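Local coordinates for protein ParA (PDB 3EZF) that probably acts as a Walker-type ATPase in plasmid partition, binding DNA through a winged helix-turn-helix region and regulating transcription in its ADP-bound state, at residues A[102-107]-A[393-398]. Residues are numbered along the deposited sequence; the frame is centred on the assembly and turned at random.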
loop_
_atom_site.group_PDB
_atom_site.type_symbol
_atom_site.label_atom_id
_atom_site.label_comp_id
_atom_site.label_asym_id
_atom_site.label_seq_id
_atom_site.Cartn_x
_atom_site.Cartn_y
_atom_site.Cartn_z
ATOM N N PRO A 102 28.853 -28.111 -10.807
ATOM C CA PRO A 102 27.440 -28.315 -10.459
ATOM C C PRO A 102 26.600 -27.054 -10.285
ATOM O O PRO A 102 27.046 -26.073 -9.680
ATOM C CB PRO A 102 27.516 -29.153 -9.179
ATOM C CG PRO A 102 28.808 -28.714 -8.567
ATOM C CD PRO A 102 29.731 -28.671 -9.765
ATOM N N LYS A 103 25.384 -27.091 -10.832
ATOM C CA LYS A 103 24.421 -25.982 -10.733
ATOM C C LYS A 103 23.612 -26.160 -9.454
ATOM O O LYS A 103 23.600 -27.236 -8.859
ATOM C CB LYS A 103 23.435 -25.995 -11.905
ATOM C CG LYS A 103 24.038 -25.737 -13.251
ATOM C CD LYS A 103 23.153 -26.306 -14.356
ATOM C CE LYS A 103 23.796 -26.164 -15.742
ATOM N NZ LYS A 103 23.996 -24.748 -16.167
ATOM N N TYR A 104 22.908 -25.112 -9.052
ATOM C CA TYR A 104 22.105 -25.174 -7.844
ATOM C C TYR A 104 21.069 -26.298 -7.895
ATOM O O TYR A 104 20.731 -26.902 -6.871
ATOM C CB TYR A 104 21.421 -23.832 -7.604
ATOM C CG TYR A 104 20.768 -23.764 -6.252
ATOM C CD1 TYR A 104 19.469 -24.242 -6.062
ATOM C CD2 TYR A 104 21.460 -23.257 -5.147
ATOM C CE1 TYR A 104 18.875 -24.223 -4.808
ATOM C CE2 TYR A 104 20.876 -23.235 -3.888
ATOM C CZ TYR A 104 19.580 -23.717 -3.723
ATOM O OH TYR A 104 18.997 -23.717 -2.472
ATOM N N ARG A 105 20.581 -26.590 -9.091
ATOM C CA ARG A 105 19.589 -27.646 -9.263
ATOM C C ARG A 105 20.215 -29.051 -9.184
ATOM O O ARG A 105 19.534 -30.052 -9.368
ATOM C CB ARG A 105 18.890 -27.483 -10.615
ATOM C CG ARG A 105 19.735 -27.939 -11.764
ATOM C CD ARG A 105 19.169 -27.508 -13.086
ATOM N NE ARG A 105 19.312 -26.072 -13.293
ATOM C CZ ARG A 105 19.083 -25.473 -14.455
ATOM N NH1 ARG A 105 18.704 -26.203 -15.489
ATOM N NH2 ARG A 105 19.226 -24.159 -14.587
ATOM N N ASP A 106 21.514 -29.127 -8.926
ATOM C CA ASP A 106 22.184 -30.421 -8.834
ATOM C C ASP A 106 22.470 -30.794 -7.373
ATOM O O ASP A 106 22.830 -31.930 -7.065
ATOM C CB ASP A 106 23.497 -30.391 -9.628
ATOM C CG ASP A 106 23.275 -30.287 -11.128
ATOM O OD1 ASP A 106 23.806 -29.348 -11.753
ATOM O OD2 ASP A 106 22.569 -31.148 -11.690
ATOM N N ILE A 107 22.299 -29.833 -6.477
ATOM C CA ILE A 107 22.555 -30.060 -5.066
ATOM C C ILE A 107 21.267 -30.221 -4.291
ATOM O O ILE A 107 21.141 -31.120 -3.454
ATOM C CB ILE A 107 23.327 -28.871 -4.447
ATOM C CG1 ILE A 107 24.778 -28.897 -4.898
ATOM C CG2 ILE A 107 23.215 -28.904 -2.931
ATOM C CD1 ILE A 107 24.934 -28.945 -6.379
ATOM N N ASP A 393 23.472 -17.053 1.318
ATOM C CA ASP A 393 24.219 -17.945 2.196
ATOM C C ASP A 393 23.383 -18.447 3.372
ATOM O O ASP A 393 23.550 -19.588 3.808
ATOM C CB ASP A 393 25.500 -17.255 2.677
ATOM C CG ASP A 393 26.441 -16.942 1.533
ATOM O OD1 ASP A 393 26.854 -17.894 0.829
ATOM O OD2 ASP A 393 26.757 -15.749 1.331
ATOM N N ARG A 394 22.480 -17.607 3.880
ATOM C CA ARG A 394 21.610 -18.012 4.987
ATOM C C ARG A 394 20.789 -19.213 4.560
ATOM O O ARG A 394 20.692 -20.203 5.296
ATOM C CB ARG A 394 20.649 -16.899 5.369
ATOM C CG ARG A 394 21.102 -16.039 6.508
ATOM C CD ARG A 394 21.299 -16.842 7.787
ATOM N NE ARG A 394 21.501 -15.957 8.934
ATOM C CZ ARG A 394 22.353 -14.931 8.953
ATOM N NH1 ARG A 394 23.102 -14.640 7.889
ATOM N NH2 ARG A 394 22.444 -14.181 10.038
ATOM N N ILE A 395 20.188 -19.111 3.374
ATOM C CA ILE A 395 19.383 -20.195 2.834
ATOM C C ILE A 395 20.203 -21.469 2.832
ATOM O O ILE A 395 19.776 -22.467 3.406
ATOM C CB ILE A 395 18.912 -19.920 1.382
ATOM C CG1 ILE A 395 17.695 -19.005 1.380
ATOM C CG2 ILE A 395 18.520 -21.221 0.694
ATOM C CD1 ILE A 395 17.986 -17.627 1.828
ATOM N N GLU A 396 21.382 -21.430 2.201
ATOM C CA GLU A 396 22.246 -22.611 2.124
ATOM C C GLU A 396 22.568 -23.184 3.499
ATOM O O GLU A 396 22.522 -24.401 3.696
ATOM C CB GLU A 396 23.532 -22.294 1.356
ATOM C CG GLU A 396 23.279 -21.950 -0.111
ATOM C CD GLU A 396 22.358 -22.946 -0.800
ATOM O OE1 GLU A 396 22.784 -24.095 -1.042
ATOM O OE2 GLU A 396 21.199 -22.581 -1.092
ATOM N N PHE A 397 22.866 -22.304 4.452
ATOM C CA PHE A 397 23.164 -22.733 5.808
ATOM C C PHE A 397 21.948 -23.443 6.354
ATOM O O PHE A 397 21.982 -24.635 6.668
ATOM C CB PHE A 397 23.462 -21.531 6.701
ATOM C CG PHE A 397 23.498 -21.867 8.178
ATOM C CD1 PHE A 397 24.475 -22.710 8.687
ATOM C CD2 PHE A 397 22.543 -21.349 9.051
ATOM C CE1 PHE A 397 24.498 -23.033 10.035
ATOM C CE2 PHE A 397 22.558 -21.666 10.399
ATOM C CZ PHE A 397 23.536 -22.507 10.894
ATOM N N VAL A 398 20.870 -22.676 6.459
ATOM C CA VAL A 398 19.604 -23.157 6.974
ATOM C C VAL A 398 19.110 -24.407 6.249
ATOM O O VAL A 398 18.561 -25.321 6.864
ATOM C CB VAL A 398 18.561 -22.059 6.857
ATOM C CG1 VAL A 398 17.273 -22.498 7.519
ATOM C CG2 VAL A 398 19.101 -20.777 7.489
#
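A largely buried polar contact between Tyr-104 and Glu-396 joins the loop leading from helix 89-98 into strand 112-116 to the C-terminal helix 378-400. It illustrates how one long aromatic side chain can bridge two backbones that stay well apart, the nearest CA atoms, those of Tyr-104 and Glu-396, being 10.3 Å from each other. The tyrosine CG lies anti to the backbone N (chi1 -170°), which carries the ring toward the helix. From the opposite direction comes Glu-396, its chain bent at chi2 (-48°), the ring and carboxylate planes 71° apart. Tyr-104 OH donates to Glu-396 OE2 at 2.8 Å, but that oxygen, modelled at the ring edge near its plane, sits too close to a neighbouring atom, so both bond and placement are less sure. The phenol's stronger partner is Arg-399 NH2, three residues beyond Glu-396 on the same helix. Ile-395 CG2 lies 4.1 Å from Tyr-104 OH, a loose methyl contact with the phenol oxygen. In the fold, loop 102-107 runs on to strand 112-116 of the parallel sheet of the P-loop NTPase fold, and the contact sets it against the chain's last helix. His-108 stacks on the Tyr-104 ring and hydrogen-bonds Glu-396 OE1 through NE2, while Phe-250 meets the ring edge-to-face.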